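PDB 3CYM: HRDC domain-containing protein from Bifidobacterium adolescentis ATCC 15703, which is of unknown function but probably acts as a ribonuclease D-like 3'-5' exonuclease on nucleic acids. Local coordinates for residues D44-S49 / A154-R159; E56-Q61 / D73-A78; I69-P74 / Y168-V173. One frame throughout, in Å; residues are numbered along the deposited sequence. Where two conformers were deposited one is given.

Contact 1. Residues D44-S49 / A154-R159; sequences DAERAS and ADWSYR. With NA (sodium ion), chain B; NA (sodium ion), chain C.
A48 and D155 bring the two backbones closest, 4.7 Å between their CA atoms, where the chain leaving strand 40-47 meets a type I turn running from D155 to Y158. E46 and W156 carry most of the contact. CG of W156 stands anti to its own carbonyl carbon (chi1 -68°), which sends it toward strand 40-47. E46 CB stands over one face of the indole, 3.4 Å from the centroid of the five-membered ring and 11° off its normal, a CH-pi contact. CG of E46 continues over the same face, and A154 CB covers the opposite one. At the ring edge, near its plane, R47 O comes within 3.2 Å of W156 CD1. A48 CB packs against D155 OD1, an atom gripped from one face of its carboxylate by S157 N and S157 OG in an Asx turn. A water lies within hydrogen-bonding distance of both S49 O and A154 O. Beyond the indole, E46 OE2 binds a sodium ion at 2.7 Å and also accepts from Q61 NE2, while OE1 accepts a hydrogen bond from a water of that ion. D44 spans two sodium ions, OD2 holding the one shared with E46 and OD1 the second, 2.8 Å away; D172 from helix 163-174 completes the protein ligands of the shared ion. E46 thus lays CB and CG on the indole and its carboxylate on the ion, consistent with the acidic metal site of a DEDD-type exonuclease.

Contact 2. Residues E56-Q61 / D73-A78; sequences EDWLVQ and DPQALA
Q75 reaches E56 and W58 through two torsions: CG stands anti to its carbonyl carbon (chi1 -70°), and the bend at chi2 (74°) turns CD back over the indole. E56 comes to meet it with CG anti to the backbone N and the chain extended beyond it; the two side chains meet tip to tip. The amide nitrogen Q75 NE2 serves two acceptors: E56 OE2 at 2.6 Å, met from above the carboxylate plane, and D57 O at 2.7 Å. Both bonds are nearly straight, and both acceptors lie in or near the amide plane, which fixes the rotation of that group. The amide also stacks on W58, its plane 16° from that of the ring, with NE2 3.6 Å above the ring's centre, while CG makes a CH-pi contact with the six-membered ring. Next to it P74 lays CG against D57 O and CD against W58 O. D73 caps the helix, OD1 accepting from A76 N, and its OD2 forms a salt bridge with R159. The arrangement is that of an N-capped helix docked by its first turn against the classic beta bulge formed by W58 and L59 opposite E46, in the mixed sheet of an RNase H-like exonuclease domain.

Contact 3. Residues I69-P74 / Y168-V173; sequences IGLLDP and YAALDV. With NA (sodium ion), chain B.
I69 and V173 cross obliquely, CG2 to CG2 at 4.0 Å, where strand 69-72 passes helix 168-173 with the two axes 8.8 Å apart and their directions 130° from each other. I69 points at the helix with both branches in use. CG1 stands anti to the carbonyl carbon (chi1 -56°), and the extended chain beyond it sets CD1 beside A170, 3.9 Å from its CB and 3.7 Å from its carbonyl O. CG2 meets the same A170 CB from its own branch, and both branches come to that methyl from the same side. Two residues on, L71 starts off across the helix rather than at it, yet its CD2 comes 3.9 Å from A170 N and also touches A169 CB at 4.2 Å. An alanine at I69 would probably leave V173 CG2 without its isoleucine partner and A170 CB with only the more distant L71 CD2 on the strand side, opening a gap between strand and helix. On another side of the same helix, D172 OD2 binds a sodium ion at 2.5 Å, and Y168 OH lies 2.5 Å from a water of that ion; K149 pairs with both D172 OD1 and Y168 OH. The side-chain contacts across the segments are between methyl groups, whereas D172 binds the ion directly and Y168 lies next to one of its waters, so one helix joins sheet packing to metal binding.

All three contacts are largely buried and draw on one mixed sheet, in which strands 40-47, 57-65 and 68-72 are successive neighbours. Contacts 1 and 3 approach the same sodium ion from strand and helix, D44 OD2 and D172 OD2 lying 3.4 Å apart, and W156 packs on Y168 between them. Contact 2 lies next to contact 1, where strand 57-65 begins, reaches the surface at E56, and is the one of the three with direct hydrogen bonds between its segments; contact 1 relies on CH-pi packing and a water, contact 3 on methyl groups. R159 ties contact 1 to contact 2, and Q61 NE2 joins contact 2 to contact 3 at A169 O.

Contact 1. Residues D44-S49 / A154-R159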
ATOM      1  N   ASP A  44       6.824  12.129   2.547  1.00 11.56           N
ATOM      2  CA  ASP A  44       6.163  10.982   3.188  1.00 14.61           C
ATOM      3  C   ASP A  44       4.736  11.348   3.601  1.00 13.94           C
ATOM      4  O   ASP A  44       4.341  12.514   3.514  1.00 14.08           O
ATOM      5  CB  ASP A  44       6.953  10.510   4.418  1.00 14.87           C
ATOM      6  CG  ASP A  44       6.755   9.049   4.709  1.00 15.69           C
ATOM      7  OD1 ASP A  44       6.089   8.357   3.918  1.00 17.16           O
ATOM      8  OD2 ASP A  44       7.247   8.567   5.746  1.00 25.72           O
ATOM      9  N   ALA A  45       3.969  10.356   4.056  1.00 13.59           N
ATOM     10  CA  ALA A  45       2.612  10.584   4.541  1.00 11.42           C
ATOM     11  C   ALA A  45       2.233   9.561   5.590  1.00 15.55           C
ATOM     12  O   ALA A  45       2.657   8.406   5.533  1.00 15.65           O
ATOM     13  CB  ALA A  45       1.617  10.544   3.399  1.00 15.85           C
ATOM     14  N   GLU A  46       1.415   9.990   6.543  1.00 17.68           N
ATOM     15  CA  GLU A  46       0.877   9.085   7.545  1.00 18.53           C
ATOM     16  C   GLU A  46      -0.622   8.904   7.374  1.00 17.53           C
ATOM     17  O   GLU A  46      -1.334   9.841   7.018  1.00 16.83           O
ATOM     18  CB  GLU A  46       1.185   9.579   8.956  1.00 15.83           C
ATOM     19  CG  GLU A  46       2.676   9.781   9.275  1.00 23.90           C
ATOM     20  CD  GLU A  46       3.544   8.572   8.951  1.00 21.42           C
ATOM     21  OE1 GLU A  46       3.182   7.440   9.317  1.00 26.40           O
ATOM     22  OE2 GLU A  46       4.614   8.746   8.323  1.00 24.95           O
ATOM     23  N   ARG A  47      -1.093   7.691   7.640  1.00 19.29           N
ATOM     24  CA  ARG A  47      -2.519   7.400   7.589  1.00 19.62           C
ATOM     25  C   ARG A  47      -2.989   6.605   8.806  1.00 20.77           C
ATOM     26  O   ARG A  47      -2.214   5.894   9.444  1.00 19.72           O
ATOM     27  CB  ARG A  47      -2.904   6.720   6.274  1.00 18.22           C
ATOM     28  CG  ARG A  47      -2.131   5.472   5.941  1.00 28.63           C
ATOM     29  CD  ARG A  47      -2.217   5.182   4.445  1.00 35.34           C
ATOM     30  NE  ARG A  47      -1.545   6.222   3.672  1.00 35.68           N
ATOM     31  CZ  ARG A  47      -0.269   6.184   3.297  1.00 33.85           C
ATOM     32  NH1 ARG A  47       0.238   7.191   2.607  1.00 30.87           N
ATOM     33  NH2 ARG A  47       0.501   5.145   3.594  1.00 23.27           N
ATOM     34  N   ALA A  48      -4.266   6.735   9.128  1.00 19.73           N
ATOM     35  CA  ALA A  48      -4.807   6.109  10.321  1.00 20.11           C
ATOM     36  C   ALA A  48      -5.435   4.756   9.988  1.00 22.22           C
ATOM     37  O   ALA A  48      -6.595   4.507  10.324  1.00 25.08           O
ATOM     38  CB  ALA A  48      -5.810   7.040  10.970  1.00 18.09           C
ATOM     39  N   SER A  49      -4.656   3.901   9.313  1.00 24.69           N
ATOM     40  CA  SER A  49      -5.085   2.560   8.907  0.50 24.46           C
ATOM     41  C   SER A  49      -5.375   1.699  10.127  1.00 24.32           C
ATOM     42  O   SER A  49      -4.649   1.764  11.121  1.00 22.48           O
ATOM     43  CB  SER A  49      -4.007   1.887   8.054  0.50 26.15           C
ATOM     44  OG  SER A  49      -2.821   1.684   8.804  0.50 22.81           O
ATOM     45  N   ALA A 154       0.334   4.034  14.738  1.00 23.56           N
ATOM     46  CA  ALA A 154      -0.413   5.059  15.458  1.00 19.12           C
ATOM     47  C   ALA A 154      -1.718   5.435  14.752  1.00 17.39           C
ATOM     48  O   ALA A 154      -1.864   5.271  13.536  1.00 18.84           O
ATOM     49  CB  ALA A 154       0.458   6.301  15.645  1.00 10.76           C
ATOM     50  N   ASP A 155      -2.669   5.944  15.525  1.00 17.65           N
ATOM     51  CA  ASP A 155      -3.853   6.540  14.937  1.00 17.52           C
ATOM     52  C   ASP A 155      -3.524   7.978  14.589  1.00 15.40           C
ATOM     53  O   ASP A 155      -3.650   8.861  15.433  1.00 14.37           O
ATOM     54  CB  ASP A 155      -5.055   6.480  15.887  1.00 15.93           C
ATOM     55  CG  ASP A 155      -6.318   7.074  15.267  1.00 11.56           C
ATOM     56  OD1 ASP A 155      -6.272   7.561  14.119  1.00 20.34           O
ATOM     57  OD2 ASP A 155      -7.366   7.076  15.926  1.00 18.86           O
ATOM     58  N   TRP A 156      -3.137   8.216  13.336  1.00 17.79           N
ATOM     59  CA  TRP A 156      -2.676   9.549  12.916  1.00 14.02           C
ATOM     60  C   TRP A 156      -3.752  10.624  12.868  1.00 14.27           C
ATOM     61  O   TRP A 156      -3.440  11.797  12.653  1.00 16.91           O
ATOM     62  CB  TRP A 156      -1.898   9.473  11.603  1.00 14.59           C
ATOM     63  CG  TRP A 156      -0.611   8.764  11.808  1.00  7.96           C
ATOM     64  CD1 TRP A 156      -0.353   7.440  11.577  1.00 10.36           C
ATOM     65  CD2 TRP A 156       0.589   9.323  12.352  1.00 14.26           C
ATOM     66  NE1 TRP A 156       0.952   7.148  11.914  1.00 18.85           N
ATOM     67  CE2 TRP A 156       1.551   8.286  12.398  1.00 11.79           C
ATOM     68  CE3 TRP A 156       0.955  10.608  12.785  1.00 11.65           C
ATOM     69  CZ2 TRP A 156       2.858   8.493  12.861  1.00 13.95           C
ATOM     70  CZ3 TRP A 156       2.263  10.810  13.251  1.00 10.81           C
ATOM     71  CH2 TRP A 156       3.191   9.757  13.283  1.00  7.79           C
ATOM     72  N   SER A 157      -5.002  10.226  13.112  1.00 16.07           N
ATOM     73  CA  SER A 157      -6.122  11.172  13.227  1.00 15.96           C
ATOM     74  C   SER A 157      -6.224  11.839  14.598  1.00 17.56           C
ATOM     75  O   SER A 157      -7.068  12.714  14.795  1.00 17.67           O
ATOM     76  CB  SER A 157      -7.444  10.480  12.901  1.00 16.44           C
ATOM     77  OG  SER A 157      -7.816   9.579  13.925  1.00 18.96           O
ATOM     78  N   TYR A 158      -5.380  11.417  15.540  1.00 18.24           N
ATOM     79  CA  TYR A 158      -5.358  11.979  16.891  1.00 20.77           C
ATOM     80  C   TYR A 158      -4.903  13.444  16.848  1.00 20.48           C
ATOM     81  O   TYR A 158      -3.842  13.745  16.321  1.00 27.01           O
ATOM     82  CB  TYR A 158      -4.419  11.155  17.785  1.00 18.14           C
ATOM     83  CG  TYR A 158      -4.651  11.304  19.279  1.00 24.10           C
ATOM     84  CD1 TYR A 158      -4.093  12.370  19.994  1.00 13.04           C
ATOM     85  CD2 TYR A 158      -5.422  10.372  19.983  1.00 23.10           C
ATOM     86  CE1 TYR A 158      -4.308  12.514  21.368  1.00 19.74           C
ATOM     87  CE2 TYR A 158      -5.643  10.508  21.364  1.00 21.79           C
ATOM     88  CZ  TYR A 158      -5.081  11.583  22.045  1.00 23.30           C
ATOM     89  OH  TYR A 158      -5.281  11.730  23.403  1.00 22.55           O
ATOM     90  N   ARG A 159      -5.726  14.349  17.371  1.00 24.29           N
ATOM     91  CA  ARG A 159      -5.345  15.764  17.505  1.00 18.58           C
ATOM     92  C   ARG A 159      -5.460  16.212  18.967  1.00 18.87           C
ATOM     93  O   ARG A 159      -6.390  15.820  19.652  1.00 22.26           O
ATOM     94  CB  ARG A 159      -6.183  16.680  16.603  1.00 15.57           C
ATOM     95  CG  ARG A 159      -6.081  16.413  15.107  1.00  6.36           C
ATOM     96  CD  ARG A 159      -4.749  16.863  14.532  1.00 13.66           C
ATOM     97  NE  ARG A 159      -4.688  16.644  13.088  1.00 17.63           N
ATOM     98  CZ  ARG A 159      -4.288  15.520  12.499  1.00 20.05           C
ATOM     99  NH1 ARG A 159      -3.901  14.468  13.217  1.00 21.58           N
ATOM    100  NH2 ARG A 159      -4.278  15.448  11.176  1.00 18.20           N
TER
HETATM  101 NA    NA B 501       6.161   6.780   7.391  1.00 14.97          NA
HETATM  102 NA    NA C 502       5.083   5.795   3.734  1.00 27.78          NA
HETATM  103  O   HOH W   1       4.156   6.363   6.217  1.00 15.80           O
HETATM  104  O   HOH W   2       5.124   5.244   9.041  1.00 21.33           O
HETATM  105  O   HOH W   3      -2.067   3.193  11.566  1.00 22.18           O
HETATM  106  O   HOH W   4       6.818   5.600   5.456  1.00 47.13           O
HETATM  107  O   HOH W   5       6.906   6.658   2.109  1.00 34.21           O
HETATM  108  O   HOH W   6       5.395   4.146   1.998  1.00 23.73           O

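Contact 2. Residues E56-Q61 / D73-A78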
ATOM      1  N   GLU A  56      -6.845   7.750   3.633  1.00 28.49           N
ATOM      2  CA  GLU A  56      -6.745   9.200   3.652  1.00 26.44           C
ATOM      3  C   GLU A  56      -5.544   9.582   4.516  1.00 22.36           C
ATOM      4  O   GLU A  56      -5.330   9.011   5.590  1.00 26.14           O
ATOM      5  CB  GLU A  56      -8.032   9.807   4.215  1.00 25.18           C
ATOM      6  CG  GLU A  56      -8.109  11.328   4.168  1.00 29.89           C
ATOM      7  CD  GLU A  56      -9.279  11.901   4.972  1.00 34.38           C
ATOM      8  OE1 GLU A  56     -10.269  11.175   5.221  1.00 34.85           O
ATOM      9  OE2 GLU A  56      -9.202  13.088   5.355  1.00 29.89           O
ATOM     10  N   ASP A  57      -4.751  10.532   4.032  1.00 18.75           N
ATOM     11  CA  ASP A  57      -3.608  11.006   4.781  1.00 19.24           C
ATOM     12  C   ASP A  57      -4.070  11.913   5.926  1.00 17.84           C
ATOM     13  O   ASP A  57      -4.834  12.857   5.718  1.00 16.51           O
ATOM     14  CB  ASP A  57      -2.626  11.742   3.865  1.00 21.17           C
ATOM     15  CG  ASP A  57      -2.000  10.835   2.807  1.00 28.70           C
ATOM     16  OD1 ASP A  57      -1.996   9.593   2.976  1.00 26.16           O
ATOM     17  OD2 ASP A  57      -1.491  11.375   1.795  1.00 27.37           O
ATOM     18  N   TRP A  58      -3.614  11.599   7.132  1.00 17.36           N
ATOM     19  CA  TRP A  58      -3.853  12.434   8.296  1.00 13.96           C
ATOM     20  C   TRP A  58      -2.625  13.264   8.655  1.00 16.36           C
ATOM     21  O   TRP A  58      -2.646  14.074   9.593  1.00 18.23           O
ATOM     22  CB  TRP A  58      -4.321  11.563   9.459  1.00 15.14           C
ATOM     23  CG  TRP A  58      -5.757  11.193   9.291  1.00 10.63           C
ATOM     24  CD1 TRP A  58      -6.253  10.095   8.643  1.00 12.51           C
ATOM     25  CD2 TRP A  58      -6.890  11.951   9.721  1.00  8.67           C
ATOM     26  NE1 TRP A  58      -7.628  10.113   8.663  1.00 11.88           N
ATOM     27  CE2 TRP A  58      -8.047  11.237   9.321  1.00 13.26           C
ATOM     28  CE3 TRP A  58      -7.046  13.154  10.420  1.00  9.16           C
ATOM     29  CZ2 TRP A  58      -9.333  11.683   9.601  1.00 12.90           C
ATOM     30  CZ3 TRP A  58      -8.324  13.599  10.697  1.00 19.18           C
ATOM     31  CH2 TRP A  58      -9.455  12.869  10.281  1.00 18.38           C
ATOM     32  N   LEU A  59      -1.553  13.045   7.903  1.00 14.47           N
ATOM     33  CA  LEU A  59      -0.342  13.858   7.989  1.00 13.04           C
ATOM     34  C   LEU A  59       0.454  13.714   6.699  1.00 13.54           C
ATOM     35  O   LEU A  59       0.405  12.681   6.032  1.00 15.55           O
ATOM     36  CB  LEU A  59       0.519  13.469   9.200  1.00 12.68           C
ATOM     37  CG  LEU A  59       1.716  14.379   9.552  1.00  6.52           C
ATOM     38  CD1 LEU A  59       1.318  15.809   9.887  1.00  7.18           C
ATOM     39  CD2 LEU A  59       2.494  13.784  10.691  1.00 10.26           C
ATOM     40  N   VAL A  60       1.182  14.770   6.360  1.00 17.24           N
ATOM     41  CA  VAL A  60       1.980  14.826   5.155  1.00 17.88           C
ATOM     42  C   VAL A  60       3.310  15.503   5.546  1.00 19.52           C
ATOM     43  O   VAL A  60       3.311  16.540   6.206  1.00 18.38           O
ATOM     44  CB  VAL A  60       1.175  15.545   4.042  1.00 17.22           C
ATOM     45  CG1 VAL A  60       2.020  16.418   3.231  1.00 15.73           C
ATOM     46  CG2 VAL A  60       0.429  14.530   3.161  1.00 21.64           C
ATOM     47  N   GLN A  61       4.431  14.871   5.194  1.00 18.92           N
ATOM     48  CA  GLN A  61       5.747  15.294   5.684  1.00 18.38           C
ATOM     49  C   GLN A  61       6.667  15.639   4.534  1.00 16.72           C
ATOM     50  O   GLN A  61       6.804  14.856   3.596  1.00 14.15           O
ATOM     51  CB  GLN A  61       6.419  14.211   6.539  1.00 19.18           C
ATOM     52  CG  GLN A  61       5.607  13.673   7.696  1.00 21.55           C
ATOM     53  CD  GLN A  61       5.173  12.242   7.489  1.00 18.65           C
ATOM     54  OE1 GLN A  61       4.036  11.985   7.115  1.00 16.30           O
ATOM     55  NE2 GLN A  61       6.083  11.303   7.716  1.00 18.32           N
ATOM     56  N   ASP A  73      -0.878  19.216   8.298  1.00 11.93           N
ATOM     57  CA  ASP A  73      -2.174  18.639   8.666  1.00 14.82           C
ATOM     58  C   ASP A  73      -3.164  18.859   7.521  1.00 16.93           C
ATOM     59  O   ASP A  73      -3.690  19.956   7.400  1.00 16.76           O
ATOM     60  CB  ASP A  73      -2.669  19.345   9.943  1.00 17.41           C
ATOM     61  CG  ASP A  73      -3.985  18.771  10.512  1.00 13.99           C
ATOM     62  OD1 ASP A  73      -4.741  18.049   9.828  1.00 15.01           O
ATOM     63  OD2 ASP A  73      -4.274  19.080  11.690  1.00 22.04           O
ATOM     64  N   PRO A  74      -3.443  17.816   6.701  1.00 20.51           N
ATOM     65  CA  PRO A  74      -4.294  17.990   5.514  1.00 22.34           C
ATOM     66  C   PRO A  74      -5.729  18.447   5.820  1.00 22.67           C
ATOM     67  O   PRO A  74      -6.255  19.312   5.122  1.00 20.84           O
ATOM     68  CB  PRO A  74      -4.302  16.591   4.871  1.00 20.23           C
ATOM     69  CG  PRO A  74      -3.101  15.898   5.431  1.00 15.11           C
ATOM     70  CD  PRO A  74      -3.000  16.414   6.833  1.00 22.07           C
ATOM     71  N   GLN A  75      -6.325  17.883   6.869  1.00 21.74           N
ATOM     72  CA  GLN A  75      -7.713  18.157   7.253  1.00 20.75           C
ATOM     73  C   GLN A  75      -7.905  19.588   7.747  1.00 22.34           C
ATOM     74  O   GLN A  75      -8.826  20.271   7.312  1.00 22.60           O
ATOM     75  CB  GLN A  75      -8.195  17.155   8.313  1.00 17.66           C
ATOM     76  CG  GLN A  75      -8.397  15.729   7.790  1.00 23.15           C
ATOM     77  CD  GLN A  75      -7.088  14.988   7.549  1.00 26.84           C
ATOM     78  OE1 GLN A  75      -6.051  15.330   8.123  1.00 33.38           O
ATOM     79  NE2 GLN A  75      -7.129  13.972   6.695  1.00 26.61           N
ATOM     80  N   ALA A  76      -7.018  20.036   8.634  1.00 22.24           N
ATOM     81  CA  ALA A  76      -7.006  21.426   9.087  1.00 21.13           C
ATOM     82  C   ALA A  76      -6.746  22.413   7.947  1.00 21.96           C
ATOM     83  O   ALA A  76      -7.351  23.477   7.912  1.00 20.76           O
ATOM     84  CB  ALA A  76      -5.986  21.620  10.190  1.00 19.24           C
ATOM     85  N   LEU A  77      -5.860  22.049   7.021  1.00 19.51           N
ATOM     86  CA  LEU A  77      -5.503  22.933   5.910  1.00 19.90           C
ATOM     87  C   LEU A  77      -6.591  23.010   4.849  1.00 18.72           C
ATOM     88  O   LEU A  77      -6.752  24.044   4.212  1.00 18.02           O
ATOM     89  CB  LEU A  77      -4.162  22.534   5.276  1.00 16.62           C
ATOM     90  CG  LEU A  77      -2.872  22.712   6.087  1.00 19.26           C
ATOM     91  CD1 LEU A  77      -1.679  22.106   5.347  1.00 18.71           C
ATOM     92  CD2 LEU A  77      -2.611  24.164   6.447  1.00 16.86           C
ATOM     93  N   ALA A  78      -7.330  21.921   4.660  1.00 22.77           N
ATOM     94  CA  ALA A  78      -8.530  21.942   3.819  1.00 28.00           C
ATOM     95  C   ALA A  78      -9.615  22.867   4.399  1.00 29.13           C
ATOM     96  O   ALA A  78     -10.261  23.616   3.663  1.00 29.36           O
ATOM     97  CB  ALA A  78      -9.072  20.532   3.617  1.00 25.47           C
TER

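Contact 3. Residues I69-P74 / Y168-V173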
ATOM      1  N   ILE A  69      11.928  20.858   7.759  1.00 18.47           N
ATOM      2  CA  ILE A  69      10.838  19.876   7.790  1.00 14.89           C
ATOM      3  C   ILE A  69       9.479  20.544   7.993  1.00 17.39           C
ATOM      4  O   ILE A  69       9.292  21.347   8.925  1.00 19.73           O
ATOM      5  CB  ILE A  69      11.089  18.765   8.867  1.00 17.98           C
ATOM      6  CG1 ILE A  69      12.443  18.069   8.634  1.00 10.93           C
ATOM      7  CG2 ILE A  69       9.942  17.754   8.904  1.00  2.14           C
ATOM      8  CD1 ILE A  69      12.859  17.076   9.725  1.00  9.95           C
ATOM      9  N   GLY A  70       8.546  20.232   7.091  1.00 18.85           N
ATOM     10  CA  GLY A  70       7.141  20.606   7.251  1.00 12.88           C
ATOM     11  C   GLY A  70       6.255  19.407   7.526  1.00 14.67           C
ATOM     12  O   GLY A  70       6.222  18.470   6.729  1.00 18.79           O
ATOM     13  N   LEU A  71       5.540  19.441   8.651  1.00 10.56           N
ATOM     14  CA  LEU A  71       4.529  18.437   8.976  1.00 16.67           C
ATOM     15  C   LEU A  71       3.160  19.059   8.759  1.00 15.82           C
ATOM     16  O   LEU A  71       2.727  19.891   9.543  1.00 17.97           O
ATOM     17  CB  LEU A  71       4.668  17.938  10.426  1.00 14.51           C
ATOM     18  CG  LEU A  71       6.031  17.439  10.915  1.00  7.81           C
ATOM     19  CD1 LEU A  71       5.898  16.845  12.281  1.00  2.00           C
ATOM     20  CD2 LEU A  71       6.595  16.408   9.981  1.00  3.22           C
ATOM     21  N   LEU A  72       2.482  18.661   7.690  1.00 14.09           N
ATOM     22  CA  LEU A  72       1.298  19.373   7.249  1.00 15.66           C
ATOM     23  C   LEU A  72       0.046  18.575   7.583  1.00 16.65           C
ATOM     24  O   LEU A  72      -0.071  17.410   7.207  1.00 17.74           O
ATOM     25  CB  LEU A  72       1.361  19.667   5.740  1.00 14.29           C
ATOM     26  CG  LEU A  72       2.360  20.579   4.974  1.00 21.33           C
ATOM     27  CD1 LEU A  72       2.113  22.059   5.134  1.00 16.94           C
ATOM     28  CD2 LEU A  72       3.828  20.294   5.209  1.00 18.23           C
ATOM     29  N   ASP A  73      -0.878  19.216   8.298  1.00 11.93           N
ATOM     30  CA  ASP A  73      -2.174  18.639   8.666  1.00 14.82           C
ATOM     31  C   ASP A  73      -3.164  18.859   7.521  1.00 16.93           C
ATOM     32  O   ASP A  73      -3.690  19.956   7.400  1.00 16.76           O
ATOM     33  CB  ASP A  73      -2.669  19.345   9.943  1.00 17.41           C
ATOM     34  CG  ASP A  73      -3.985  18.771  10.512  1.00 13.99           C
ATOM     35  OD1 ASP A  73      -4.741  18.049   9.828  1.00 15.01           O
ATOM     36  OD2 ASP A  73      -4.274  19.080  11.690  1.00 22.04           O
ATOM     37  N   PRO A  74      -3.443  17.816   6.701  1.00 20.51           N
ATOM     38  CA  PRO A  74      -4.294  17.990   5.514  1.00 22.34           C
ATOM     39  C   PRO A  74      -5.729  18.447   5.820  1.00 22.67           C
ATOM     40  O   PRO A  74      -6.255  19.312   5.122  1.00 20.84           O
ATOM     41  CB  PRO A  74      -4.302  16.591   4.871  1.00 20.23           C
ATOM     42  CG  PRO A  74      -3.101  15.898   5.431  1.00 15.11           C
ATOM     43  CD  PRO A  74      -3.000  16.414   6.833  1.00 22.07           C
ATOM     44  N   TYR A 168       8.693  11.165  15.112  1.00 17.03           N
ATOM     45  CA  TYR A 168       8.670  10.014  14.202  1.00 15.36           C
ATOM     46  C   TYR A 168       8.424  10.442  12.758  1.00 15.43           C
ATOM     47  O   TYR A 168       9.114   9.988  11.849  1.00 15.94           O
ATOM     48  CB  TYR A 168       7.602   8.990  14.633  1.00 17.56           C
ATOM     49  CG  TYR A 168       7.367   7.856  13.638  1.00 20.48           C
ATOM     50  CD1 TYR A 168       8.070   6.648  13.740  1.00 25.38           C
ATOM     51  CD2 TYR A 168       6.430   7.984  12.605  1.00 24.81           C
ATOM     52  CE1 TYR A 168       7.854   5.601  12.828  1.00 17.80           C
ATOM     53  CE2 TYR A 168       6.213   6.952  11.690  1.00 18.55           C
ATOM     54  CZ  TYR A 168       6.922   5.764  11.810  1.00 21.69           C
ATOM     55  OH  TYR A 168       6.699   4.750  10.899  1.00 18.39           O
ATOM     56  N   ALA A 169       7.422  11.296  12.559  1.00 13.74           N
ATOM     57  CA  ALA A 169       7.023  11.735  11.233  1.00 10.03           C
ATOM     58  C   ALA A 169       8.096  12.604  10.569  1.00 13.45           C
ATOM     59  O   ALA A 169       8.324  12.508   9.361  1.00 15.68           O
ATOM     60  CB  ALA A 169       5.703  12.469  11.302  1.00 12.88           C
ATOM     61  N   ALA A 170       8.758  13.428  11.377  1.00 14.05           N
ATOM     62  CA  ALA A 170       9.894  14.222  10.926  1.00 15.97           C
ATOM     63  C   ALA A 170      11.092  13.346  10.566  1.00 16.09           C
ATOM     64  O   ALA A 170      11.697  13.526   9.508  1.00 17.34           O
ATOM     65  CB  ALA A 170      10.279  15.212  11.979  1.00 14.89           C
ATOM     66  N   LEU A 171      11.419  12.389  11.433  1.00 13.70           N
ATOM     67  CA  LEU A 171      12.547  11.490  11.188  1.00 14.81           C
ATOM     68  C   LEU A 171      12.412  10.650   9.917  1.00 10.55           C
ATOM     69  O   LEU A 171      13.414  10.269   9.322  1.00 12.88           O
ATOM     70  CB  LEU A 171      12.856  10.611  12.412  1.00  5.62           C
ATOM     71  CG  LEU A 171      13.668  11.307  13.517  1.00 11.92           C
ATOM     72  CD1 LEU A 171      13.601  10.484  14.802  1.00 10.74           C
ATOM     73  CD2 LEU A 171      15.123  11.560  13.112  1.00 19.44           C
ATOM     74  N   ASP A 172      11.175  10.400   9.487  1.00 12.25           N
ATOM     75  CA  ASP A 172      10.920   9.665   8.249  1.00 17.19           C
ATOM     76  C   ASP A 172      11.245  10.391   6.930  1.00 15.85           C
ATOM     77  O   ASP A 172      11.424   9.734   5.897  1.00 23.83           O
ATOM     78  CB  ASP A 172       9.482   9.148   8.231  1.00 18.82           C
ATOM     79  CG  ASP A 172       9.364   7.735   8.754  1.00 19.77           C
ATOM     80  OD1 ASP A 172      10.358   7.174   9.268  1.00 30.41           O
ATOM     81  OD2 ASP A 172       8.255   7.168   8.635  1.00 19.66           O
ATOM     82  N   VAL A 173      11.313  11.724   6.960  1.00 21.78           N
ATOM     83  CA  VAL A 173      11.795  12.519   5.809  1.00 15.53           C
ATOM     84  C   VAL A 173      13.187  13.129   6.016  1.00 19.62           C
ATOM     85  O   VAL A 173      13.784  13.630   5.071  1.00 20.99           O
ATOM     86  CB  VAL A 173      10.824  13.647   5.395  1.00 12.36           C
ATOM     87  CG1 VAL A 173       9.521  13.082   4.920  1.00 12.22           C
ATOM     88  CG2 VAL A 173      10.614  14.639   6.530  1.00 11.05           C
TER
HETATM   89 NA    NA B 501       6.161   6.780   7.391  1.00 14.97          NA
HETATM   90  O   HOH W   2       5.124   5.244   9.041  1.00 21.33           O
HETATM   91  O   HOH W   4       6.818   5.600   5.456  1.00 47.13           O
HETATM   92  O   HOH W   1       4.156   6.363   6.217  1.00 15.80           O